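Local coordinates for protein chitinase (Paenibacillus sp. FPU-7, PDB 5GZT) that probably hydrolyses internal beta-1,4 linkages between N-acetylglucosamine units of chitin and chitodextrins, acting as a multi-modular bacterial cell-surface enzyme with two family 18 glycoside hydrolase modules, at residues P649-T654 / N747-A752; D691-I697 / D733-K739; W581-A587 / D601-Y607; G672-L678 / N713-V719. All coordinates share one frame. Residue numbers count along the deposited sequence, not the author numbering.

Contact 1 of 4, residues P649-T654 / N747-A752; sequences PLSVGT and NMTDSA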
loop_
_atom_site.group_PDB
_atom_site.type_symbol
_atom_site.label_atom_id
_atom_site.label_comp_id
_atom_site.label_asym_id
_atom_site.label_seq_id
_atom_site.Cartn_x
_atom_site.Cartn_y
_atom_site.Cartn_z
ATOM N N PRO B 649 10.627 -19.012 6.027
ATOM C CA PRO B 649 9.628 -18.536 6.967
ATOM C C PRO B 649 10.231 -17.492 7.944
ATOM O O PRO B 649 11.473 -17.480 8.199
ATOM C CB PRO B 649 9.151 -19.804 7.672
ATOM C CG PRO B 649 9.790 -20.952 6.948
ATOM C CD PRO B 649 11.024 -20.402 6.310
ATOM N N LEU B 650 9.351 -16.601 8.394
ATOM C CA LEU B 650 9.707 -15.591 9.347
ATOM C C LEU B 650 9.991 -16.268 10.688
ATOM O O LEU B 650 9.301 -17.182 11.098
ATOM C CB LEU B 650 8.581 -14.564 9.446
ATOM C CG LEU B 650 8.257 -13.797 8.166
ATOM C CD1 LEU B 650 6.936 -13.004 8.215
ATOM C CD2 LEU B 650 9.420 -12.874 7.868
ATOM N N SER B 651 11.081 -15.859 11.325
ATOM C CA SER B 651 11.403 -16.163 12.695
ATOM C C SER B 651 10.663 -15.293 13.724
ATOM O O SER B 651 10.512 -14.136 13.553
ATOM C CB SER B 651 12.917 -15.877 12.910
ATOM O OG SER B 651 13.581 -17.063 12.566
ATOM N N VAL B 652 10.270 -15.863 14.841
ATOM C CA VAL B 652 9.836 -15.066 15.963
ATOM C C VAL B 652 11.076 -14.212 16.359
ATOM O O VAL B 652 12.203 -14.698 16.281
ATOM C CB VAL B 652 9.395 -15.957 17.110
ATOM C CG1 VAL B 652 9.052 -15.130 18.366
ATOM C CG2 VAL B 652 8.150 -16.812 16.773
ATOM N N GLY B 653 10.842 -12.962 16.703
ATOM C CA GLY B 653 11.832 -11.949 17.112
ATOM C C GLY B 653 11.432 -11.474 18.541
ATOM O O GLY B 653 10.210 -11.358 18.901
ATOM N N THR B 654 12.448 -11.263 19.375
ATOM C CA THR B 654 12.297 -10.633 20.672
ATOM C C THR B 654 13.072 -9.364 20.946
ATOM O O THR B 654 14.016 -9.054 20.224
ATOM C CB THR B 654 12.686 -11.650 21.746
ATOM O OG1 THR B 654 14.088 -11.963 21.651
ATOM C CG2 THR B 654 11.868 -12.874 21.647
ATOM N N ASN B 747 3.277 -20.329 10.442
ATOM C CA ASN B 747 4.490 -21.153 10.099
ATOM C C ASN B 747 5.805 -20.449 10.456
ATOM O O ASN B 747 6.773 -20.514 9.724
ATOM C CB ASN B 747 4.489 -21.528 8.585
ATOM C CG ASN B 747 3.281 -22.377 8.183
ATOM O OD1 ASN B 747 3.148 -23.564 8.564
ATOM N ND2 ASN B 747 2.382 -21.763 7.419
ATOM N N MET B 748 5.841 -19.821 11.620
ATOM C CA MET B 748 7.076 -19.189 12.074
ATOM C C MET B 748 8.064 -20.186 12.652
ATOM O O MET B 748 7.725 -21.312 12.959
ATOM C CB MET B 748 6.733 -18.161 13.075
ATOM C CG MET B 748 5.786 -17.154 12.493
ATOM S SD MET B 748 5.474 -15.653 13.451
ATOM C CE MET B 748 7.064 -14.757 13.275
ATOM N N THR B 749 9.323 -19.796 12.742
ATOM C CA THR B 749 10.326 -20.619 13.362
ATOM C C THR B 749 10.774 -20.000 14.698
ATOM O O THR B 749 10.487 -18.864 14.978
ATOM C CB THR B 749 11.521 -20.760 12.455
ATOM O OG1 THR B 749 11.951 -19.461 12.075
ATOM C CG2 THR B 749 11.109 -21.571 11.196
ATOM N N ASP B 750 11.426 -20.801 15.511
ATOM C CA ASP B 750 11.875 -20.390 16.869
ATOM C C ASP B 750 12.644 -19.088 16.842
ATOM O O ASP B 750 13.315 -18.793 15.897
ATOM C CB ASP B 750 12.783 -21.459 17.454
ATOM C CG ASP B 750 12.083 -22.769 17.690
ATOM O OD1 ASP B 750 10.873 -22.899 17.504
ATOM O OD2 ASP B 750 12.777 -23.689 18.079
ATOM N N SER B 751 12.518 -18.276 17.855
ATOM C CA SER B 751 13.337 -17.063 17.924
ATOM C C SER B 751 14.791 -17.487 18.191
ATOM O O SER B 751 15.063 -18.585 18.630
ATOM C CB SER B 751 12.915 -16.131 19.129
ATOM O OG SER B 751 13.332 -16.764 20.372
ATOM N N ALA B 752 15.705 -16.573 17.932
ATOM C CA ALA B 752 17.062 -16.749 18.364
ATOM C C ALA B 752 17.044 -16.677 19.864
ATOM O O ALA B 752 16.057 -16.135 20.452
ATOM C CB ALA B 752 17.949 -15.619 17.779
HETATM O O HOH W 1 14.872 -14.273 16.399
HETATM O O HOH W 2 15.927 -13.487 20.454
#
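Two backbone hydrogen bonds flank a single beta bridge between Ser651 and Thr749 (CA to CA 4.6 Å). Thr749 N donates to Leu650 O (3.1 Å, 153° at the hydrogen), and Val652 N donates to Thr749 O (3.0 Å, 174°). Beside them the two hydroxyls pair, Ser651 OG with Thr749 OG1 at 2.9 Å. Leu650 O also takes a CA-H...O contact from Met748 CA at 3.2 Å, and Val652 O one from Ser751 CA at 3.1 Å. Beyond the bridge water takes over: one water donates to Val652 O (2.7 Å) and accepts from Ala752 N (2.9 Å); a second donates to Ala752 O (2.7 Å) and lies 2.7 Å from Thr654 OG1. Ser751 OG donates to Ala752 O (2.8 Å) and is also hydrogen-bonded to Val738 N. Asp750 OD2 forms a salt bridge with Lys739 NZ, and its OD1 bonds to Ala740 N. Met748 packs with CE 4.1 Å from Leu650 CB and CB 4.2 Å from Val652 CG2. The contact joins segment 649-654 to the loop between strands 732-738 and 754-759. Its chemistry implies a mixed junction, hydrogen bonds and water bridges alongside the apolar packing of Val652, Leu650 and Met748.

Contact 2 of 4, residues D691-I697 / D733-K739; sequences DVTVSGI and DVRVVVK. With FMT (formic acid), chain J.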
loop_
_atom_site.group_PDB
_atom_site.type_symbol
_atom_site.label_atom_id
_atom_site.label_comp_id
_atom_site.label_asym_id
_atom_site.label_seq_id
_atom_site.Cartn_x
_atom_site.Cartn_y
_atom_site.Cartn_z
ATOM N N ASP B 691 6.246 -23.821 25.257
ATOM C CA ASP B 691 6.390 -22.805 24.260
ATOM C C ASP B 691 7.645 -21.902 24.401
ATOM O O ASP B 691 7.941 -21.103 23.502
ATOM C CB ASP B 691 5.172 -21.888 24.314
ATOM C CG ASP B 691 3.852 -22.622 23.930
ATOM O OD1 ASP B 691 3.967 -23.626 23.195
ATOM O OD2 ASP B 691 2.792 -22.092 24.386
ATOM N N VAL B 692 8.349 -22.024 25.511
ATOM C CA VAL B 692 9.530 -21.231 25.775
ATOM C C VAL B 692 10.609 -22.131 26.404
ATOM O O VAL B 692 10.293 -22.873 27.385
ATOM C CB VAL B 692 9.206 -20.097 26.779
ATOM C CG1 VAL B 692 10.451 -19.272 27.101
ATOM C CG2 VAL B 692 8.182 -19.122 26.190
ATOM N N THR B 693 11.873 -21.983 25.974
ATOM C CA THR B 693 12.950 -22.670 26.698
ATOM C C THR B 693 13.898 -21.654 27.290
ATOM O O THR B 693 14.275 -20.666 26.620
ATOM C CB THR B 693 13.769 -23.623 25.801
ATOM O OG1 THR B 693 14.543 -22.831 24.930
ATOM C CG2 THR B 693 12.893 -24.509 24.952
ATOM N N VAL B 694 14.287 -21.851 28.534
ATOM C CA VAL B 694 15.164 -20.928 29.230
ATOM C C VAL B 694 16.409 -21.733 29.659
ATOM O O VAL B 694 16.263 -22.744 30.299
ATOM C CB VAL B 694 14.482 -20.358 30.487
ATOM C CG1 VAL B 694 15.430 -19.341 31.202
ATOM C CG2 VAL B 694 13.075 -19.764 30.098
ATOM N N SER B 695 17.616 -21.244 29.361
ATOM C CA SER B 695 18.818 -21.902 29.864
ATOM C C SER B 695 19.643 -20.858 30.636
ATOM O O SER B 695 19.577 -19.632 30.357
ATOM C CB SER B 695 19.646 -22.410 28.711
ATOM O OG SER B 695 20.165 -21.294 28.100
ATOM N N GLY B 696 20.369 -21.359 31.624
ATOM C CA GLY B 696 21.324 -20.605 32.365
ATOM C C GLY B 696 20.814 -20.305 33.755
ATOM O O GLY B 696 21.562 -19.748 34.512
ATOM N N ILE B 697 19.571 -20.671 34.127
ATOM C CA ILE B 697 19.102 -20.375 35.490
ATOM C C ILE B 697 19.876 -21.354 36.370
ATOM O O ILE B 697 19.963 -22.503 36.014
ATOM C CB ILE B 697 17.616 -20.690 35.658
ATOM C CG1 ILE B 697 16.719 -19.825 34.715
ATOM C CG2 ILE B 697 17.202 -20.530 37.101
ATOM C CD1 ILE B 697 16.702 -18.373 35.068
ATOM N N ASP B 733 24.709 -15.450 32.116
ATOM C CA ASP B 733 23.929 -15.220 30.917
ATOM C C ASP B 733 22.727 -16.171 30.896
ATOM O O ASP B 733 22.874 -17.362 31.016
ATOM C CB ASP B 733 24.799 -15.375 29.635
ATOM C CG ASP B 733 24.009 -15.002 28.343
ATOM O OD1 ASP B 733 23.255 -13.951 28.340
ATOM O OD2 ASP B 733 24.173 -15.724 27.347
ATOM N N VAL B 734 21.533 -15.628 30.758
ATOM C CA VAL B 734 20.291 -16.394 30.662
ATOM C C VAL B 734 19.741 -16.271 29.227
ATOM O O VAL B 734 19.717 -15.179 28.701
ATOM C CB VAL B 734 19.261 -15.887 31.709
ATOM C CG1 VAL B 734 17.956 -16.676 31.635
ATOM C CG2 VAL B 734 19.827 -16.046 33.082
ATOM N N ARG B 735 19.399 -17.378 28.565
ATOM C CA ARG B 735 19.017 -17.340 27.176
ATOM C C ARG B 735 17.567 -17.888 27.080
ATOM O O ARG B 735 17.283 -18.939 27.611
ATOM C CB ARG B 735 19.965 -18.212 26.312
ATOM C CG ARG B 735 21.370 -17.677 26.216
ATOM C CD ARG B 735 21.369 -16.565 25.228
ATOM N NE ARG B 735 22.624 -15.881 25.154
ATOM C CZ ARG B 735 23.026 -15.091 24.173
ATOM N NH1 ARG B 735 22.293 -14.883 23.092
ATOM N NH2 ARG B 735 24.226 -14.547 24.233
ATOM N N VAL B 736 16.709 -17.195 26.327
ATOM C CA VAL B 736 15.275 -17.473 26.240
ATOM C C VAL B 736 14.919 -17.700 24.792
ATOM O O VAL B 736 15.104 -16.835 23.966
ATOM C CB VAL B 736 14.427 -16.276 26.776
ATOM C CG1 VAL B 736 12.933 -16.627 26.752
ATOM C CG2 VAL B 736 14.857 -16.025 28.229
ATOM N N VAL B 737 14.454 -18.895 24.454
ATOM C CA VAL B 737 14.014 -19.083 23.089
ATOM C C VAL B 737 12.471 -19.145 23.119
ATOM O O VAL B 737 11.923 -19.876 23.915
ATOM C CB VAL B 737 14.532 -20.418 22.521
ATOM C CG1 VAL B 737 13.821 -20.730 21.220
ATOM C CG2 VAL B 737 16.097 -20.385 22.359
ATOM N N VAL B 738 11.832 -18.372 22.243
ATOM C CA VAL B 738 10.395 -18.390 22.072
ATOM C C VAL B 738 10.068 -19.297 20.907
ATOM O O VAL B 738 10.423 -19.010 19.746
ATOM C CB VAL B 738 9.861 -16.972 21.793
ATOM C CG1 VAL B 738 8.339 -16.957 21.754
ATOM C CG2 VAL B 738 10.289 -16.047 22.885
ATOM N N LYS B 739 9.421 -20.401 21.215
ATOM C CA LYS B 739 9.251 -21.435 20.188
ATOM C C LYS B 739 8.166 -21.053 19.230
ATOM O O LYS B 739 7.283 -20.236 19.577
ATOM C CB LYS B 739 8.883 -22.770 20.818
ATOM C CG LYS B 739 9.833 -23.238 21.858
ATOM C CD LYS B 739 11.122 -23.767 21.325
ATOM C CE LYS B 739 10.973 -25.194 20.803
ATOM N NZ LYS B 739 12.105 -25.452 19.836
HETATM C C FMT J . 13.148 -25.066 29.604
HETATM O O1 FMT J . 12.630 -23.958 29.922
HETATM O O2 FMT J . 12.658 -25.925 28.651
HETATM O O HOH W 3 17.070 -21.314 25.920
HETATM O O HOH W 4 22.616 -19.523 28.956
#
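An antiparallel strand pair at the edge of a four-stranded sheet in the immunoglobulin-like domain forms this contact: strand 692-695 is outermost and runs at 168° to strand 733-738, with axes 4.8 Å apart at closest. Thr693 and Val737 make one hydrogen-bonded pair, 2.9 Å from Thr693 N to Val737 O and 2.8 Å from Val737 N to Thr693 O. Ser695 and Arg735 make the next, 2.9 Å from Ser695 N to Arg735 O and from Arg735 N to Ser695 O. Lys739 N extends the ladder to Asp691 O (2.8 Å). Valines cover the inner face, which packs on strands 703-707 and 714-723: Val692 CG1 meets Val736 CG1 at 3.6 Å, Val694 CG1 meets Val734 CG1 at 3.7 Å. The other face, with Thr693, Ser695, Arg735 and Val737, is more polar. Arg735 NE makes a salt bridge with Asp733 OD2 (2.7 Å), Asp733 OD1 bonds to Ser755 OG, and Arg735 NH2 reaches Gly1009 O. At Gly696 a CB would clash with Asp733 O across the pair; separately, the backbone angles (phi 107°) would jam it against the preceding carbonyl. Val694 N donates to O1 of a formic acid molecule, probably from the crystallisation liquor, at 3.0 Å.

Contact 3 of 4, residues W581-A587 / D601-Y607; sequences WDDTAKA and DTASAAY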
loop_
_atom_site.group_PDB
_atom_site.type_symbol
_atom_site.label_atom_id
_atom_site.label_comp_id
_atom_site.label_asym_id
_atom_site.label_seq_id
_atom_site.Cartn_x
_atom_site.Cartn_y
_atom_site.Cartn_z
ATOM N N TRP B 581 -8.470 -14.510 21.235
ATOM C CA TRP B 581 -8.269 -14.682 19.837
ATOM C C TRP B 581 -9.377 -15.606 19.337
ATOM O O TRP B 581 -9.700 -16.609 19.959
ATOM C CB TRP B 581 -6.955 -15.407 19.674
ATOM C CG TRP B 581 -6.578 -15.793 18.249
ATOM C CD1 TRP B 581 -6.505 -17.069 17.736
ATOM C CD2 TRP B 581 -6.187 -14.917 17.195
ATOM N NE1 TRP B 581 -6.123 -16.999 16.457
ATOM C CE2 TRP B 581 -5.899 -15.723 16.086
ATOM C CE3 TRP B 581 -6.126 -13.518 17.058
ATOM C CZ2 TRP B 581 -5.422 -15.213 14.849
ATOM C CZ3 TRP B 581 -5.609 -12.988 15.819
ATOM C CH2 TRP B 581 -5.342 -13.857 14.723
ATOM N N ASP B 582 -9.905 -15.280 18.180
ATOM C CA ASP B 582 -10.850 -16.164 17.494
ATOM C C ASP B 582 -10.062 -16.871 16.414
ATOM O O ASP B 582 -9.643 -16.300 15.431
ATOM C CB ASP B 582 -11.986 -15.354 16.892
ATOM C CG ASP B 582 -13.074 -16.254 16.188
ATOM O OD1 ASP B 582 -12.753 -17.319 15.623
ATOM O OD2 ASP B 582 -14.207 -15.804 16.041
ATOM N N ASP B 583 -9.826 -18.140 16.631
ATOM C CA ASP B 583 -8.978 -18.888 15.746
ATOM C C ASP B 583 -9.649 -19.386 14.458
ATOM O O ASP B 583 -8.967 -19.976 13.664
ATOM C CB ASP B 583 -8.369 -20.126 16.404
ATOM C CG ASP B 583 -7.030 -20.526 15.710
ATOM O OD1 ASP B 583 -6.145 -19.685 15.236
ATOM O OD2 ASP B 583 -6.880 -21.705 15.687
ATOM N N THR B 584 -10.914 -19.125 14.262
ATOM C CA THR B 584 -11.554 -19.374 12.948
ATOM C C THR B 584 -11.587 -18.046 12.181
ATOM O O THR B 584 -11.092 -17.966 11.005
ATOM C CB THR B 584 -12.953 -19.864 13.201
ATOM O OG1 THR B 584 -12.896 -21.035 14.002
ATOM C CG2 THR B 584 -13.675 -20.148 11.904
ATOM N N ALA B 585 -12.038 -16.949 12.826
ATOM C CA ALA B 585 -12.011 -15.668 12.134
ATOM C C ALA B 585 -10.627 -15.122 11.919
ATOM O O ALA B 585 -10.415 -14.325 11.008
ATOM C CB ALA B 585 -12.800 -14.639 12.921
ATOM N N LYS B 586 -9.670 -15.528 12.769
ATOM C CA LYS B 586 -8.283 -14.967 12.784
ATOM C C LYS B 586 -8.277 -13.479 13.206
ATOM O O LYS B 586 -7.685 -12.675 12.555
ATOM C CB LYS B 586 -7.507 -15.180 11.519
ATOM C CG LYS B 586 -7.541 -16.637 11.051
ATOM C CD LYS B 586 -6.951 -17.672 12.033
ATOM C CE LYS B 586 -6.927 -19.034 11.331
ATOM N NZ LYS B 586 -6.443 -19.975 12.313
ATOM N N ALA B 587 -8.930 -13.174 14.324
ATOM C CA ALA B 587 -9.091 -11.836 14.812
ATOM C C ALA B 587 -8.992 -11.782 16.338
ATOM O O ALA B 587 -9.579 -12.616 17.048
ATOM C CB ALA B 587 -10.442 -11.272 14.430
ATOM N N ASP B 601 -4.568 -6.435 15.030
ATOM C CA ASP B 601 -3.255 -6.436 15.733
ATOM C C ASP B 601 -2.245 -7.104 14.806
ATOM O O ASP B 601 -2.487 -7.242 13.580
ATOM C CB ASP B 601 -3.401 -7.104 17.113
ATOM C CG ASP B 601 -3.469 -8.630 17.079
ATOM O OD1 ASP B 601 -3.614 -9.209 15.950
ATOM O OD2 ASP B 601 -3.481 -9.262 18.217
ATOM N N THR B 602 -1.112 -7.515 15.390
ATOM C CA THR B 602 -0.051 -8.011 14.669
ATOM C C THR B 602 -0.424 -9.334 14.039
ATOM O O THR B 602 0.071 -9.668 12.916
ATOM C CB THR B 602 1.183 -8.137 15.549
ATOM O OG1 THR B 602 0.864 -8.823 16.717
ATOM C CG2 THR B 602 1.707 -6.781 15.933
ATOM N N ALA B 603 -1.133 -10.141 14.786
ATOM C CA ALA B 603 -1.535 -11.456 14.274
ATOM C C ALA B 603 -2.596 -11.395 13.132
ATOM O O ALA B 603 -2.461 -12.097 12.126
ATOM C CB ALA B 603 -2.037 -12.349 15.424
ATOM N N SER B 604 -3.642 -10.576 13.301
ATOM C CA SER B 604 -4.681 -10.433 12.298
ATOM C C SER B 604 -4.069 -9.797 11.043
ATOM O O SER B 604 -4.426 -10.245 9.923
ATOM C CB SER B 604 -5.939 -9.687 12.788
ATOM O OG SER B 604 -5.707 -8.315 12.965
ATOM N N ALA B 605 -3.152 -8.824 11.193
ATOM C CA ALA B 605 -2.449 -8.292 10.075
ATOM C C ALA B 605 -1.672 -9.391 9.319
ATOM O O ALA B 605 -1.725 -9.401 8.074
ATOM C CB ALA B 605 -1.562 -7.130 10.388
ATOM N N ALA B 606 -1.075 -10.341 10.026
ATOM C CA ALA B 606 -0.330 -11.406 9.331
ATOM C C ALA B 606 -1.275 -12.376 8.609
ATOM O O ALA B 606 -1.021 -12.686 7.499
ATOM C CB ALA B 606 0.567 -12.187 10.251
ATOM N N TYR B 607 -2.401 -12.738 9.209
ATOM C CA TYR B 607 -3.379 -13.573 8.527
ATOM C C TYR B 607 -4.004 -12.911 7.299
ATOM O O TYR B 607 -4.198 -13.588 6.278
ATOM C CB TYR B 607 -4.451 -14.089 9.487
ATOM C CG TYR B 607 -3.964 -15.291 10.251
ATOM C CD1 TYR B 607 -3.897 -16.544 9.622
ATOM C CD2 TYR B 607 -3.395 -15.168 11.520
ATOM C CE1 TYR B 607 -3.432 -17.637 10.287
ATOM C CE2 TYR B 607 -2.876 -16.261 12.175
ATOM C CZ TYR B 607 -2.936 -17.497 11.601
ATOM O OH TYR B 607 -2.429 -18.588 12.279
HETATM O O HOH W 5 -3.644 -21.053 11.980
#
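A lysine laid over a tyrosine ring distinguishes this contact: Lys586 CD stands 3.9 Å from the Tyr607 ring centroid, only 10° off the ring normal, which defines a CH-pi contact. Beyond the ring, Lys586 NZ donates to Asp583 O (2.9 Å), forms a salt bridge with Asp583 OD1 (3.0 Å) and donates to a water (3.0 Å) that in turn donates to Tyr607 OH (2.8 Å), itself also hydrogen-bonded to Leu744 O. The positive phi of Lys586 (66°) fits its place in a G1 beta bulge, where Lys586 and Ala587 both face Asp582. Asp582 OD1 accepts from Thr584 N and Ala585 N, each at 2.9 Å, an Asx turn within an Asx motif. Trp581 CZ3 lies 3.7 Å from Ala603 CB and Trp581 CZ2 3.8 Å from Tyr607 CE2, while Trp581 NE1 donates to Asp583 OD1 (3.0 Å). A capping box opens the helix, Ser604 N donating to Asp601 OD1 and Asp601 N to Ser604 OG, both at 3.0 Å; Ser604 OG also bonds to Glu600 OE1. Within the first family 18 module the contact seats helix 602-614 against the hairpin of strands 578-582 and 587-591, and helix 633-642 packs beside that helix through Ala605 and Ala606.

Contact 4 of 4, residues G672-L678 / N713-V719; sequences GTFILPL and NAVAVYV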
loop_
_atom_site.group_PDB
_atom_site.type_symbol
_atom_site.label_atom_id
_atom_site.label_comp_id
_atom_site.label_asym_id
_atom_site.label_seq_id
_atom_site.Cartn_x
_atom_site.Cartn_y
_atom_site.Cartn_z
ATOM N N GLY B 672 12.476 -12.740 40.902
ATOM C CA GLY B 672 12.571 -11.652 39.886
ATOM C C GLY B 672 11.963 -12.120 38.606
ATOM O O GLY B 672 11.740 -13.309 38.468
ATOM N N THR B 673 11.698 -11.195 37.683
ATOM C CA THR B 673 11.065 -11.477 36.464
ATOM C C THR B 673 11.764 -10.827 35.288
ATOM O O THR B 673 12.001 -9.623 35.258
ATOM C CB THR B 673 9.569 -10.966 36.544
ATOM O OG1 THR B 673 8.984 -11.657 37.637
ATOM C CG2 THR B 673 8.775 -11.357 35.262
ATOM N N PHE B 674 12.056 -11.618 34.306
ATOM C CA PHE B 674 12.552 -11.138 33.004
ATOM C C PHE B 674 11.310 -10.986 32.110
ATOM O O PHE B 674 10.360 -11.842 32.180
ATOM C CB PHE B 674 13.439 -12.188 32.355
ATOM C CG PHE B 674 14.719 -12.441 33.111
ATOM C CD1 PHE B 674 15.639 -11.425 33.290
ATOM C CD2 PHE B 674 15.011 -13.681 33.584
ATOM C CE1 PHE B 674 16.867 -11.663 33.927
ATOM C CE2 PHE B 674 16.210 -13.923 34.212
ATOM C CZ PHE B 674 17.130 -12.898 34.377
ATOM N N ILE B 675 11.276 -9.909 31.347
ATOM C CA ILE B 675 10.199 -9.658 30.434
ATOM C C ILE B 675 10.736 -9.392 29.048
ATOM O O ILE B 675 11.515 -8.483 28.899
ATOM C CB ILE B 675 9.296 -8.501 30.914
ATOM C CG1 ILE B 675 8.646 -8.866 32.259
ATOM C CG2 ILE B 675 8.142 -8.273 29.899
ATOM C CD1 ILE B 675 7.976 -7.614 32.900
ATOM N N LEU B 676 10.254 -10.159 28.052
ATOM C CA LEU B 676 10.716 -10.043 26.682
ATOM C C LEU B 676 9.518 -9.903 25.711
ATOM O O LEU B 676 8.874 -10.938 25.345
ATOM C CB LEU B 676 11.536 -11.266 26.283
ATOM C CG LEU B 676 12.798 -11.548 27.134
ATOM C CD1 LEU B 676 12.444 -12.441 28.305
ATOM C CD2 LEU B 676 13.898 -12.211 26.370
ATOM N N PRO B 677 9.259 -8.682 25.291
ATOM C CA PRO B 677 8.275 -8.413 24.223
ATOM C C PRO B 677 8.695 -9.054 22.896
ATOM O O PRO B 677 9.939 -9.141 22.583
ATOM C CB PRO B 677 8.253 -6.878 24.120
ATOM C CG PRO B 677 8.808 -6.403 25.466
ATOM C CD PRO B 677 9.912 -7.406 25.721
ATOM N N LEU B 678 7.707 -9.510 22.139
ATOM C CA LEU B 678 7.972 -9.955 20.813
ATOM C C LEU B 678 7.961 -8.768 19.888
ATOM O O LEU B 678 7.158 -7.841 20.024
ATOM C CB LEU B 678 7.015 -11.035 20.387
ATOM C CG LEU B 678 7.291 -12.461 20.859
ATOM C CD1 LEU B 678 7.357 -12.728 22.371
ATOM C CD2 LEU B 678 6.236 -13.388 20.252
ATOM N N ASN B 713 2.171 -8.458 24.376
ATOM C CA ASN B 713 2.815 -9.570 23.608
ATOM C C ASN B 713 4.232 -9.849 24.104
ATOM O O ASN B 713 5.188 -9.678 23.358
ATOM C CB ASN B 713 2.797 -9.114 22.176
ATOM C CG ASN B 713 3.286 -10.135 21.203
ATOM O OD1 ASN B 713 3.295 -11.286 21.489
ATOM N ND2 ASN B 713 3.756 -9.677 20.009
ATOM N N ALA B 714 4.370 -10.203 25.379
ATOM C CA ALA B 714 5.686 -10.373 26.002
ATOM C C ALA B 714 5.698 -11.597 26.874
ATOM O O ALA B 714 4.751 -11.879 27.543
ATOM C CB ALA B 714 6.052 -9.128 26.856
ATOM N N VAL B 715 6.804 -12.305 26.879
ATOM C CA VAL B 715 7.045 -13.385 27.755
ATOM C C VAL B 715 7.595 -12.888 29.057
ATOM O O VAL B 715 8.468 -12.048 29.057
ATOM C CB VAL B 715 8.140 -14.314 27.134
ATOM C CG1 VAL B 715 8.568 -15.400 28.124
ATOM C CG2 VAL B 715 7.579 -14.971 25.898
ATOM N N ALA B 716 7.098 -13.450 30.153
ATOM C CA ALA B 716 7.644 -13.323 31.485
ATOM C C ALA B 716 8.294 -14.611 31.873
ATOM O O ALA B 716 7.713 -15.700 31.678
ATOM C CB ALA B 716 6.561 -13.040 32.498
ATOM N N VAL B 717 9.519 -14.501 32.400
ATOM C CA VAL B 717 10.197 -15.621 32.997
ATOM C C VAL B 717 10.272 -15.311 34.433
ATOM O O VAL B 717 11.041 -14.427 34.809
ATOM C CB VAL B 717 11.612 -15.886 32.405
ATOM C CG1 VAL B 717 12.243 -17.093 33.086
ATOM C CG2 VAL B 717 11.584 -16.090 30.907
ATOM N N TYR B 718 9.531 -16.029 35.281
ATOM C CA TYR B 718 9.509 -15.769 36.734
ATOM C C TYR B 718 10.603 -16.642 37.385
ATOM O O TYR B 718 10.556 -17.885 37.310
ATOM C CB TYR B 718 8.132 -16.118 37.339
ATOM C CG TYR B 718 6.971 -15.281 36.761
ATOM C CD1 TYR B 718 6.755 -13.943 37.121
ATOM C CD2 TYR B 718 6.075 -15.858 35.870
ATOM C CE1 TYR B 718 5.713 -13.213 36.551
ATOM C CE2 TYR B 718 5.028 -15.167 35.370
ATOM C CZ TYR B 718 4.846 -13.878 35.660
ATOM O OH TYR B 718 3.756 -13.281 34.990
ATOM N N VAL B 719 11.656 -16.004 37.898
ATOM C CA VAL B 719 12.729 -16.725 38.610
ATOM C C VAL B 719 12.288 -16.750 40.071
ATOM O O VAL B 719 12.089 -15.717 40.715
ATOM C CB VAL B 719 14.079 -16.008 38.437
ATOM C CG1 VAL B 719 15.167 -16.708 39.228
ATOM C CG2 VAL B 719 14.463 -16.030 36.951
#
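Phe674, Leu676, Val715, Val717 and Val719 share the inward face of this antiparallel pair. Phe674 CE2 lies 3.9 Å from Val719 CG2, and Leu678 CD1 is 4.2 Å from Val715 CG2. Strand 754-759 of the other sheet meets this face through Val756 and Ala754, as in a beta sandwich. The other face carries Thr673, Ile675, Pro677, Ala714, Ala716 and Tyr718 and is more mixed: Ile675 CG2 touches Ala714 CB at 3.8 Å, and Thr673 OG1 lies 3.2 Å from Tyr718 CD1. The strands run at 163°, with axes 4.3 Å apart at closest. Leu676 N donates to Val715 O and Val717 N to Phe674 O, both 2.8 Å; Gly672 N reaches Val719 O (3.0 Å) and Leu678 N reaches Asn713 O (2.8 Å). Pro677, without an amide hydrogen, takes a non-hydrogen-bonded position. At the polar edge the Asn713 side chain bonds to Leu683 N and Gly681 O. Seven backbone bonds imply that the facing backbone groups are paired, while the Phe674 and Val717 face fills the interior.

Overall arrangement
From the N terminus, contact 3 comes first: it closes a short hairpin onto a helix of the first family 18 module before any other contact opens. Contact 1 then closes the longest loop, from residue 649 to 752, bringing segment 649-654 to the loop before strand 754-759. Contacts 2 and 4 nest inside it and cross each other, their segments running 672-678, 691-697, 713-719, 733-739. Their sheets lie face to face, the centres of the two contacts about 10 Å apart, and touch where Val694 CG2 meets Val717 CG2 at 4.0 Å. Contact 1 abuts both, whereas contact 3, centred about 17 Å from the centre of contact 1, makes no touch with any of them.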